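PDB 1V43: sugar-binding transport ATP-binding protein from Pyrococcus horikoshii, which probably binds and hydrolyses ATP to drive sugar uptake as the nucleotide-binding subunit of an ABC transporter. Local coordinates for residues Arg73-Thr76 / Asp82-Ile85; Ala179-Ile184 / Thr199-Glu204; Leu54-Ile57 / Glu62-Glu65; Ile325-Phe330 / Leu334-Leu339. All blocks are in the same frame, centred on the assembly; numbering follows the deposited sequence.

Interaction 1. Residues Arg73-Thr76 / Asp82-Ile85; sequences RDVT and DRNI
R83 sends its CG to the far side from its own carbonyl carbon (chi1 -60°) and then runs straight to NE, which lays its guanidinium against the backbone of V75 and T76. R73 is built differently: its chain turns at chi3 (56°), and that bend swings the guanidinium over to the 82-85 segment. The two arginines thus reach across the contact in opposite directions, each ending near main-chain oxygens. R73 NH1 donates to D82 O at 3.1 Å. The bond is bent at the hydrogen (136°), although the donor stands almost in line with the C=O bond, and the acceptor is tilted out of the guanidinium plane. On the other arm, the carbonyl of V75 lies over one face of the R83 guanidinium, with V75 O 3.0 Å from R83 CZ, too steep an approach for a hydrogen bond. V75 also rests its CB 4.1 Å from CG of R83, so the aliphatic part of the arginine is packed as well. The polar end is held from outside: NE donates to L78 O, and NH1 makes weak bonds to M56 O and I57 O. An alanine at R83 would remove all of these donors and is likely to leave L78 O without its mate and a gap beside V75. Within the 73-76 segment, D74 OD1 accepts from T76 N at 3.0 Å, an Asx turn that bends the chain off strand 73-74. Such a loop, pinned by arginines to main-chain carbonyls, here joins the antiparallel sheet of the ABC ATPase domain to strand 85-89, which in this family leads into the Q-loop.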
loop_
_atom_site.group_PDB
_atom_site.type_symbol
_atom_site.label_atom_id
_atom_site.label_comp_id
_atom_site.label_asym_id
_atom_site.label_seq_id
_atom_site.Cartn_x
_atom_site.Cartn_y
_atom_site.Cartn_z
ATOM N N ARG A 73 -10.595 39.090 5.675
ATOM C CA ARG A 73 -10.664 39.521 4.287
ATOM C C ARG A 73 -11.384 38.561 3.337
ATOM O O ARG A 73 -11.081 37.371 3.279
ATOM C CB ARG A 73 -9.248 39.812 3.783
ATOM C CG ARG A 73 -9.178 40.329 2.364
ATOM C CD ARG A 73 -7.764 40.788 2.004
ATOM N NE ARG A 73 -6.770 39.731 2.193
ATOM C CZ ARG A 73 -5.662 39.608 1.466
ATOM N NH1 ARG A 73 -5.402 40.476 0.496
ATOM N NH2 ARG A 73 -4.817 38.612 1.703
ATOM N N ASP A 74 -12.361 39.088 2.604
ATOM C CA ASP A 74 -13.094 38.287 1.627
ATOM C C ASP A 74 -12.119 38.297 0.453
ATOM O O ASP A 74 -11.830 39.361 -0.090
ATOM C CB ASP A 74 -14.405 38.991 1.236
ATOM C CG ASP A 74 -15.253 38.169 0.269
ATOM O OD1 ASP A 74 -14.695 37.368 -0.516
ATOM O OD2 ASP A 74 -16.493 38.340 0.281
ATOM N N VAL A 75 -11.604 37.133 0.067
ATOM C CA VAL A 75 -10.637 37.074 -1.030
ATOM C C VAL A 75 -11.221 36.388 -2.253
ATOM O O VAL A 75 -10.527 36.145 -3.236
ATOM C CB VAL A 75 -9.333 36.331 -0.589
ATOM C CG1 VAL A 75 -8.729 37.004 0.633
ATOM C CG2 VAL A 75 -9.632 34.870 -0.285
ATOM N N THR A 76 -12.509 36.086 -2.181
ATOM C CA THR A 76 -13.216 35.406 -3.260
ATOM C C THR A 76 -12.900 35.895 -4.671
ATOM O O THR A 76 -12.700 35.095 -5.597
ATOM C CB THR A 76 -14.739 35.532 -3.079
ATOM O OG1 THR A 76 -15.085 35.218 -1.726
ATOM C CG2 THR A 76 -15.469 34.597 -4.032
ATOM N N ASP A 82 -2.745 38.281 -5.095
ATOM C CA ASP A 82 -3.049 39.132 -3.946
ATOM C C ASP A 82 -3.555 38.401 -2.715
ATOM O O ASP A 82 -3.839 39.026 -1.694
ATOM C CB ASP A 82 -4.041 40.227 -4.346
ATOM C CG ASP A 82 -3.467 41.164 -5.391
ATOM O OD1 ASP A 82 -2.441 41.820 -5.098
ATOM O OD2 ASP A 82 -4.026 41.240 -6.503
ATOM N N ARG A 83 -3.646 37.078 -2.809
ATOM C CA ARG A 83 -4.119 36.251 -1.702
ATOM C C ARG A 83 -2.985 35.742 -0.791
ATOM O O ARG A 83 -3.253 35.188 0.274
ATOM C CB ARG A 83 -4.904 35.046 -2.239
ATOM C CG ARG A 83 -6.139 35.410 -3.064
ATOM C CD ARG A 83 -6.945 34.186 -3.427
ATOM N NE ARG A 83 -8.012 34.501 -4.366
ATOM C CZ ARG A 83 -9.128 33.790 -4.521
ATOM N NH1 ARG A 83 -9.354 32.705 -3.789
ATOM N NH2 ARG A 83 -10.016 34.160 -5.430
ATOM N N ASN A 84 -1.731 35.926 -1.200
ATOM C CA ASN A 84 -0.600 35.468 -0.389
ATOM C C ASN A 84 -0.620 33.962 -0.167
ATOM O O ASN A 84 -0.621 33.496 0.968
ATOM C CB ASN A 84 -0.599 36.154 0.977
ATOM C CG ASN A 84 -0.288 37.624 0.882
ATOM O OD1 ASN A 84 0.606 38.027 0.130
ATOM N ND2 ASN A 84 -1.014 38.443 1.647
ATOM N N ILE A 85 -0.629 33.212 -1.258
ATOM C CA ILE A 85 -0.662 31.759 -1.200
ATOM C C ILE A 85 0.485 31.206 -2.021
ATOM O O ILE A 85 1.062 31.911 -2.839
ATOM C CB ILE A 85 -1.958 31.206 -1.832
ATOM C CG1 ILE A 85 -2.084 31.772 -3.255
ATOM C CG2 ILE A 85 -3.170 31.588 -0.992
ATOM C CD1 ILE A 85 -2.881 30.930 -4.217
#

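Interaction 2. Residues Ala179-Ile184 / Thr199-Glu204; sequences AMRAEI and THDQVE
R181 on helix 174-191 is the hub of a salt-bridge network with E204 and D201, in the H-loop region of the ABC ATPase fold; H200 probably corresponds to the switch histidine of the family.

The charged bonds come first. R181 NE donates to E204 OE1 at 2.9 Å with a fairly straight geometry (161°), the oxygen lying at the guanidinium edge and met on its anti side. NH2 adds a weak second bond to the same OE1, which also takes R177 NE, its stronger partner, while Y197 OH holds OE2. The ion pair from R181 NH2 to D201 OD2 is long.

Packing is the second kind. CB of E204 sits over one face of the guanidinium, 3.9 Å from R181 CZ, and V203 CG1 touches NH1. The extended R181 chain, its CG turned away from the carbonyl carbon (chi1 -72°), reaches from helix 174-191 to helix 202-208. A leucine in place of R181 would probably leave E204 OE1 without one of its cationic partners, and cut both the long tie and the water link to D201.

Capping is the third: D201 at the N-cap accepts from E204 N through OD1, at 3.0 Å. One water closes the circuit, accepting from R181 NH2 at 2.7 Å and donating to D201 OD2 at 2.8 Å.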
loop_
_atom_site.group_PDB
_atom_site.type_symbol
_atom_site.label_atom_id
_atom_site.label_comp_id
_atom_site.label_asym_id
_atom_site.label_seq_id
_atom_site.Cartn_x
_atom_site.Cartn_y
_atom_site.Cartn_z
ATOM N N ALA A 179 9.093 9.328 3.852
ATOM C CA ALA A 179 10.075 10.301 4.320
ATOM C C ALA A 179 9.595 11.734 4.021
ATOM O O ALA A 179 9.770 12.632 4.839
ATOM C CB ALA A 179 11.437 10.037 3.654
ATOM N N MET A 180 8.996 11.941 2.851
ATOM C CA MET A 180 8.480 13.261 2.481
ATOM C C MET A 180 7.260 13.668 3.345
ATOM O O MET A 180 7.160 14.823 3.769
ATOM C CB MET A 180 8.099 13.300 0.994
ATOM C CG MET A 180 9.270 13.473 0.022
ATOM S SD MET A 180 10.492 14.735 0.520
ATOM C CE MET A 180 9.481 16.193 0.559
ATOM N N ARG A 181 6.340 12.736 3.600
ATOM C CA ARG A 181 5.173 13.031 4.439
ATOM C C ARG A 181 5.657 13.593 5.763
ATOM O O ARG A 181 5.231 14.666 6.185
ATOM C CB ARG A 181 4.355 11.772 4.709
ATOM C CG ARG A 181 3.583 11.270 3.508
ATOM C CD ARG A 181 2.991 9.913 3.758
ATOM N NE ARG A 181 2.448 9.350 2.532
ATOM C CZ ARG A 181 2.224 8.053 2.358
ATOM N NH1 ARG A 181 2.501 7.197 3.339
ATOM N NH2 ARG A 181 1.747 7.607 1.205
ATOM N N ALA A 182 6.566 12.865 6.407
ATOM C CA ALA A 182 7.120 13.291 7.682
ATOM C C ALA A 182 7.818 14.638 7.553
ATOM O O ALA A 182 7.641 15.518 8.393
ATOM C CB ALA A 182 8.099 12.244 8.210
ATOM N N GLU A 183 8.636 14.789 6.519
ATOM C CA GLU A 183 9.353 16.041 6.289
ATOM C C GLU A 183 8.364 17.219 6.172
ATOM O O GLU A 183 8.469 18.199 6.886
ATOM C CB GLU A 183 10.176 15.913 5.007
ATOM C CG GLU A 183 10.972 17.145 4.624
ATOM C CD GLU A 183 11.980 17.537 5.676
ATOM O OE1 GLU A 183 12.352 16.664 6.494
ATOM O OE2 GLU A 183 12.411 18.715 5.678
ATOM N N ILE A 184 7.381 17.099 5.288
ATOM C CA ILE A 184 6.400 18.159 5.109
ATOM C C ILE A 184 5.602 18.472 6.395
ATOM O O ILE A 184 5.481 19.642 6.778
ATOM C CB ILE A 184 5.468 17.823 3.920
ATOM C CG1 ILE A 184 6.248 18.034 2.615
ATOM C CG2 ILE A 184 4.186 18.692 3.950
ATOM C CD1 ILE A 184 5.612 17.406 1.382
ATOM N N THR A 199 -5.401 14.990 -1.251
ATOM C CA THR A 199 -4.921 13.650 -1.583
ATOM C C THR A 199 -6.056 12.636 -1.615
ATOM O O THR A 199 -7.066 12.801 -0.936
ATOM C CB THR A 199 -3.850 13.122 -0.589
ATOM O OG1 THR A 199 -3.376 11.855 -1.055
ATOM C CG2 THR A 199 -4.432 12.924 0.825
ATOM N N HIS A 200 -5.890 11.583 -2.408
ATOM C CA HIS A 200 -6.900 10.534 -2.484
ATOM C C HIS A 200 -6.351 9.327 -1.720
ATOM O O HIS A 200 -6.993 8.281 -1.635
ATOM C CB HIS A 200 -7.158 10.148 -3.943
ATOM C CG HIS A 200 -6.050 9.345 -4.553
ATOM N ND1 HIS A 200 -5.819 8.028 -4.220
ATOM C CD2 HIS A 200 -5.071 9.690 -5.423
ATOM C CE1 HIS A 200 -4.742 7.596 -4.854
ATOM N NE2 HIS A 200 -4.270 8.586 -5.589
ATOM N N ASP A 201 -5.165 9.493 -1.154
ATOM C CA ASP A 201 -4.471 8.437 -0.401
ATOM C C ASP A 201 -4.772 8.499 1.111
ATOM O O ASP A 201 -4.189 9.323 1.837
ATOM C CB ASP A 201 -2.960 8.586 -0.639
ATOM C CG ASP A 201 -2.157 7.401 -0.131
ATOM O OD1 ASP A 201 -2.334 6.993 1.037
ATOM O OD2 ASP A 201 -1.329 6.889 -0.907
ATOM N N GLN A 202 -5.654 7.618 1.580
ATOM C CA GLN A 202 -6.042 7.598 2.990
ATOM C C GLN A 202 -4.871 7.456 3.978
ATOM O O GLN A 202 -4.858 8.133 5.001
ATOM C CB GLN A 202 -7.109 6.510 3.237
ATOM C CG GLN A 202 -6.699 5.076 2.873
ATOM C CD GLN A 202 -6.191 4.271 4.063
ATOM O OE1 GLN A 202 -6.368 4.653 5.219
ATOM N NE2 GLN A 202 -5.568 3.136 3.778
ATOM N N VAL A 203 -3.890 6.601 3.694
ATOM C CA VAL A 203 -2.752 6.479 4.616
ATOM C C VAL A 203 -1.999 7.810 4.739
ATOM O O VAL A 203 -1.580 8.196 5.833
ATOM C CB VAL A 203 -1.742 5.390 4.182
ATOM C CG1 VAL A 203 -0.436 5.540 4.976
ATOM C CG2 VAL A 203 -2.342 3.984 4.427
ATOM N N GLU A 204 -1.833 8.510 3.620
ATOM C CA GLU A 204 -1.129 9.796 3.623
ATOM C C GLU A 204 -1.961 10.809 4.411
ATOM O O GLU A 204 -1.436 11.578 5.207
ATOM C CB GLU A 204 -0.919 10.281 2.184
ATOM C CG GLU A 204 -0.100 11.570 2.032
ATOM C CD GLU A 204 0.532 11.680 0.641
ATOM O OE1 GLU A 204 1.331 10.786 0.298
ATOM O OE2 GLU A 204 0.237 12.643 -0.102
HETATM O O HOH W 1 0.644 5.305 0.334
#

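Interaction 3. Residues Leu54-Ile57 / Glu62-Glu65; sequences LRMI and EPTE
M56 and P63 make most of this small contact, in which the helix that follows the P-loop is met by the chain returning from it towards strand 65-70. M56 has CG set beside the backbone N and opposite the carbonyl carbon (chi1 -73°), and its chain then reaches out before turning at the last torsion (chi3 -81°). The thioether sulfur is therefore the part that touches, while CE bends off to one side. SD lies 3.7 Å from P63 CA and 3.9 Å from P63 CB, with P63 CG a little farther, so the sulfur rests against the CA–CB edge of the pyrrolidine ring. The two side chains cross obliquely. E62 contributes its main chain, not its carboxylate: M56 CG comes to 4.4 Å from E62 C, while the E62 side chain starts out away from the helix.

The neighbours show where the pair sits. L17 of strand 12-21 touches both M56 and P63, and K19 touches M56 while its NZ bonds to E62 O. A little farther along, T64 and E65 both face T18 in a classic beta bulge, the point at which the loop enters the antiparallel sheet. M56 is one turn along the helix from T52, an ATP-binding residue, its side chain about 4 Å from that of T52.

The side-chain contact is apolar. The two segments share no hydrogen bond or salt bridge, and M56 meets P63 by dispersion between a polarisable sulfur and proline carbons. Between these two side chains the contact therefore rests on shape, while directional bonds to the loop are made by neighbours such as R55, whose NE forms a salt bridge with E61.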
loop_
_atom_site.group_PDB
_atom_site.type_symbol
_atom_site.label_atom_id
_atom_site.label_comp_id
_atom_site.label_asym_id
_atom_site.label_seq_id
_atom_site.Cartn_x
_atom_site.Cartn_y
_atom_site.Cartn_z
ATOM N N LEU A 54 -9.573 23.205 -3.820
ATOM C CA LEU A 54 -8.237 23.780 -3.675
ATOM C C LEU A 54 -8.031 24.913 -4.686
ATOM O O LEU A 54 -7.514 25.972 -4.331
ATOM C CB LEU A 54 -7.146 22.727 -3.876
ATOM C CG LEU A 54 -5.763 23.137 -3.351
ATOM C CD1 LEU A 54 -5.805 23.147 -1.834
ATOM C CD2 LEU A 54 -4.692 22.165 -3.828
ATOM N N ARG A 55 -8.450 24.685 -5.931
ATOM C CA ARG A 55 -8.315 25.672 -6.997
ATOM C C ARG A 55 -9.121 26.943 -6.715
ATOM O O ARG A 55 -8.679 28.035 -7.047
ATOM C CB ARG A 55 -8.716 25.050 -8.349
ATOM C CG ARG A 55 -7.702 24.012 -8.849
ATOM C CD ARG A 55 -8.147 23.288 -10.117
ATOM N NE ARG A 55 -8.471 24.203 -11.214
ATOM C CZ ARG A 55 -7.581 24.836 -11.978
ATOM N NH1 ARG A 55 -6.275 24.675 -11.793
ATOM N NH2 ARG A 55 -8.009 25.639 -12.940
ATOM N N MET A 56 -10.295 26.811 -6.104
ATOM C CA MET A 56 -11.076 27.992 -5.760
ATOM C C MET A 56 -10.345 28.734 -4.631
ATOM O O MET A 56 -10.293 29.965 -4.610
ATOM C CB MET A 56 -12.489 27.617 -5.294
ATOM C CG MET A 56 -13.421 27.137 -6.405
ATOM S SD MET A 56 -15.144 26.955 -5.861
ATOM C CE MET A 56 -15.093 25.338 -5.056
ATOM N N ILE A 57 -9.788 27.986 -3.683
ATOM C CA ILE A 57 -9.045 28.619 -2.588
ATOM C C ILE A 57 -7.857 29.394 -3.168
ATOM O O ILE A 57 -7.561 30.503 -2.730
ATOM C CB ILE A 57 -8.524 27.574 -1.562
ATOM C CG1 ILE A 57 -9.704 26.934 -0.822
ATOM C CG2 ILE A 57 -7.574 28.238 -0.579
ATOM C CD1 ILE A 57 -9.301 25.910 0.234
ATOM N N GLU A 62 -13.140 30.460 -9.851
ATOM C CA GLU A 62 -14.077 31.256 -9.069
ATOM C C GLU A 62 -15.264 30.369 -8.703
ATOM O O GLU A 62 -15.602 29.437 -9.437
ATOM C CB GLU A 62 -14.575 32.468 -9.881
ATOM C CG GLU A 62 -13.495 33.519 -10.181
ATOM C CD GLU A 62 -13.151 34.376 -8.973
ATOM O OE1 GLU A 62 -13.172 33.856 -7.839
ATOM O OE2 GLU A 62 -12.851 35.569 -9.156
ATOM N N PRO A 63 -15.901 30.635 -7.556
ATOM C CA PRO A 63 -17.056 29.848 -7.120
ATOM C C PRO A 63 -18.281 30.305 -7.919
ATOM O O PRO A 63 -18.288 31.397 -8.493
ATOM C CB PRO A 63 -17.217 30.227 -5.650
ATOM C CG PRO A 63 -15.965 30.938 -5.301
ATOM C CD PRO A 63 -15.558 31.638 -6.542
ATOM N N THR A 64 -19.308 29.463 -7.932
ATOM C CA THR A 64 -20.555 29.755 -8.621
ATOM C C THR A 64 -21.438 30.431 -7.585
ATOM O O THR A 64 -22.345 31.194 -7.899
ATOM C CB THR A 64 -21.213 28.455 -9.115
ATOM O OG1 THR A 64 -20.416 27.884 -10.167
ATOM C CG2 THR A 64 -22.616 28.725 -9.623
ATOM N N GLU A 65 -21.132 30.152 -6.331
ATOM C CA GLU A 65 -21.858 30.709 -5.219
ATOM C C GLU A 65 -20.961 30.573 -3.998
ATOM O O GLU A 65 -20.077 29.716 -3.959
ATOM C CB GLU A 65 -23.158 29.930 -5.010
ATOM C CG GLU A 65 -24.181 30.621 -4.118
ATOM C CD GLU A 65 -25.489 29.848 -4.027
ATOM O OE1 GLU A 65 -25.942 29.313 -5.069
ATOM O OE2 GLU A 65 -26.067 29.786 -2.918
#

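Interaction 4. Residues Ile325-Phe330 / Leu334-Leu339; sequences ILHVKF and LVKVKL
The F330 ring takes V335 CG2 over one face, and the H327 ring takes K336 CG over one of its own. In the first pair the methyl stands 3.6 Å from the ring centroid and 26° off the normal, a CH-pi contact near CE1. V335 holds CG2 between its backbone N and carbonyl carbon, which points this methyl at the aromatic face; the phenyl ring is poorly ordered, so the fit is approximate. H327 and K336 lie alongside each other, pointing the same way, with H327 CD2 4.1 Å from K336 CG. H327 NE2 is hydrogen-bonded to E318 OE2, F316 meets the imidazole edge-to-face, and V178 of the second subunit packs on both H327 and K336.

Between the two pairs, H327 and K336 on one face of the sheet and V335 on the other, the backbones run antiparallel, the N-to-C directions of the short segments 151° apart. L326 pairs with V337, and V328 with V335, each by two hydrogen bonds; V337 N to L326 O, at 2.7 Å, lies in the carbonyl plane. On the apolar face of L326, V328, V335 and V337, L326 CD1 meets L339 CD1 at 3.6 Å, and V328 CG2 approaches V337 CG2 at 4.2 Å, against V353 of strand 350-356 and M293 of strand 293-295. On the other face L334 CD1 touches K329 CG at 3.7 Å, and K338 NZ reaches D323 of the second subunit in a salt bridge. This hairpin, one face packed on other strands and the other partly at the subunit interface, belongs to the OB-type TOBE domain, as in MalK-like ATPases.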
loop_
_atom_site.group_PDB
_atom_site.type_symbol
_atom_site.label_atom_id
_atom_site.label_comp_id
_atom_site.label_asym_id
_atom_site.label_seq_id
_atom_site.Cartn_x
_atom_site.Cartn_y
_atom_site.Cartn_z
ATOM N N ILE A 325 -3.505 -11.709 6.656
ATOM C CA ILE A 325 -4.928 -11.428 6.487
ATOM C C ILE A 325 -5.746 -12.657 6.114
ATOM O O ILE A 325 -5.549 -13.265 5.057
ATOM C CB ILE A 325 -5.166 -10.351 5.427
ATOM C CG1 ILE A 325 -4.321 -9.128 5.761
ATOM C CG2 ILE A 325 -6.665 -9.961 5.399
ATOM C CD1 ILE A 325 -4.441 -8.018 4.756
ATOM N N LEU A 326 -6.685 -13.007 6.982
ATOM C CA LEU A 326 -7.533 -14.169 6.749
ATOM C C LEU A 326 -8.896 -13.785 6.195
ATOM O O LEU A 326 -9.540 -12.859 6.698
ATOM C CB LEU A 326 -7.762 -14.928 8.054
ATOM C CG LEU A 326 -6.559 -15.232 8.937
ATOM C CD1 LEU A 326 -7.060 -15.946 10.198
ATOM C CD2 LEU A 326 -5.546 -16.083 8.185
ATOM N N HIS A 327 -9.328 -14.496 5.156
ATOM C CA HIS A 327 -10.647 -14.278 4.575
ATOM C C HIS A 327 -11.440 -15.447 5.142
ATOM O O HIS A 327 -11.271 -16.587 4.711
ATOM C CB HIS A 327 -10.605 -14.342 3.047
ATOM C CG HIS A 327 -9.656 -13.360 2.420
ATOM N ND1 HIS A 327 -9.677 -13.063 1.075
ATOM C CD2 HIS A 327 -8.633 -12.642 2.945
ATOM C CE1 HIS A 327 -8.710 -12.206 0.796
ATOM N NE2 HIS A 327 -8.061 -11.935 1.914
ATOM N N VAL A 328 -12.272 -15.157 6.142
ATOM C CA VAL A 328 -13.062 -16.176 6.811
ATOM C C VAL A 328 -14.526 -16.090 6.442
ATOM O O VAL A 328 -15.104 -15.001 6.412
ATOM C CB VAL A 328 -12.974 -16.042 8.345
ATOM C CG1 VAL A 328 -13.573 -17.277 9.002
ATOM C CG2 VAL A 328 -11.544 -15.844 8.777
ATOM N N LYS A 329 -15.123 -17.245 6.170
ATOM C CA LYS A 329 -16.532 -17.304 5.819
ATOM C C LYS A 329 -17.393 -17.285 7.071
ATOM O O LYS A 329 -17.342 -18.206 7.873
ATOM C CB LYS A 329 -16.845 -18.575 5.026
ATOM C CG LYS A 329 -16.342 -18.587 3.590
ATOM C CD LYS A 329 -16.881 -19.814 2.861
ATOM C CE LYS A 329 -16.378 -19.917 1.427
ATOM N NZ LYS A 329 -16.915 -21.138 0.751
ATOM N N PHE A 330 -18.165 -16.215 7.235
ATOM C CA PHE A 330 -19.081 -16.060 8.364
ATOM C C PHE A 330 -20.429 -16.511 7.826
ATOM O O PHE A 330 -21.108 -15.744 7.140
ATOM C CB PHE A 330 -19.178 -14.590 8.775
ATOM C CG PHE A 330 -18.200 -14.184 9.832
ATOM C CD1 PHE A 330 -16.886 -14.637 9.801
ATOM C CD2 PHE A 330 -18.588 -13.321 10.850
ATOM C CE1 PHE A 330 -15.972 -14.235 10.772
ATOM C CE2 PHE A 330 -17.683 -12.913 11.825
ATOM C CZ PHE A 330 -16.374 -13.370 11.785
ATOM N N LEU A 334 -18.502 -13.394 3.865
ATOM C CA LEU A 334 -17.042 -13.461 3.803
ATOM C C LEU A 334 -16.444 -12.177 4.386
ATOM O O LEU A 334 -16.701 -11.081 3.885
ATOM C CB LEU A 334 -16.601 -13.629 2.351
ATOM C CG LEU A 334 -15.150 -14.021 2.077
ATOM C CD1 LEU A 334 -14.814 -15.323 2.788
ATOM C CD2 LEU A 334 -14.959 -14.176 0.574
ATOM N N VAL A 335 -15.656 -12.309 5.448
ATOM C CA VAL A 335 -15.042 -11.143 6.076
ATOM C C VAL A 335 -13.536 -11.329 6.177
ATOM O O VAL A 335 -13.034 -12.449 6.072
ATOM C CB VAL A 335 -15.593 -10.892 7.503
ATOM C CG1 VAL A 335 -17.110 -10.755 7.469
ATOM C CG2 VAL A 335 -15.174 -12.021 8.430
ATOM N N LYS A 336 -12.818 -10.230 6.384
ATOM C CA LYS A 336 -11.363 -10.293 6.515
ATOM C C LYS A 336 -10.961 -10.045 7.946
ATOM O O LYS A 336 -11.517 -9.176 8.605
ATOM C CB LYS A 336 -10.683 -9.237 5.644
ATOM C CG LYS A 336 -10.872 -9.425 4.157
ATOM C CD LYS A 336 -10.218 -8.281 3.419
ATOM C CE LYS A 336 -10.417 -8.378 1.928
ATOM N NZ LYS A 336 -9.704 -7.266 1.247
ATOM N N VAL A 337 -9.984 -10.812 8.413
ATOM C CA VAL A 337 -9.459 -10.680 9.761
ATOM C C VAL A 337 -7.958 -10.407 9.636
ATOM O O VAL A 337 -7.225 -11.154 8.978
ATOM C CB VAL A 337 -9.685 -11.963 10.579
ATOM C CG1 VAL A 337 -8.972 -11.857 11.922
ATOM C CG2 VAL A 337 -11.183 -12.183 10.795
ATOM N N LYS A 338 -7.498 -9.332 10.262
ATOM C CA LYS A 338 -6.091 -8.985 10.176
ATOM C C LYS A 338 -5.315 -9.362 11.428
ATOM O O LYS A 338 -5.594 -8.861 12.510
ATOM C CB LYS A 338 -5.942 -7.488 9.905
ATOM C CG LYS A 338 -4.505 -7.024 9.811
ATOM C CD LYS A 338 -4.448 -5.538 9.521
ATOM C CE LYS A 338 -3.017 -5.033 9.510
ATOM N NZ LYS A 338 -2.941 -3.606 9.118
ATOM N N LEU A 339 -4.338 -10.249 11.269
ATOM C CA LEU A 339 -3.513 -10.686 12.383
ATOM C C LEU A 339 -2.077 -10.196 12.209
ATOM O O LEU A 339 -1.523 -10.261 11.113
ATOM C CB LEU A 339 -3.493 -12.207 12.458
ATOM C CG LEU A 339 -4.837 -12.926 12.548
ATOM C CD1 LEU A 339 -4.602 -14.426 12.414
ATOM C CD2 LEU A 339 -5.519 -12.587 13.874
#

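Overall arrangement
Interactions 1 and 3 form one continuous patch of the ABC domain: their centres are about 12 Å apart, and T76 CG2 meets P63 CD at 3.9 Å. Interactions 2 and 3 do not touch, their nearest atoms about 8 Å apart, and the D201 side chain is about 8 Å from that of K50, an ATP-binding residue. Interaction 4 stands apart, its centre about 50 Å from that of interaction 1 and about 28 Å from that of interaction 2. The dimer links interactions 2 and 4: A182 packs on F316 and V203 on L320 of the second subunit, on and just after the strand (307-319) that borders 323-330.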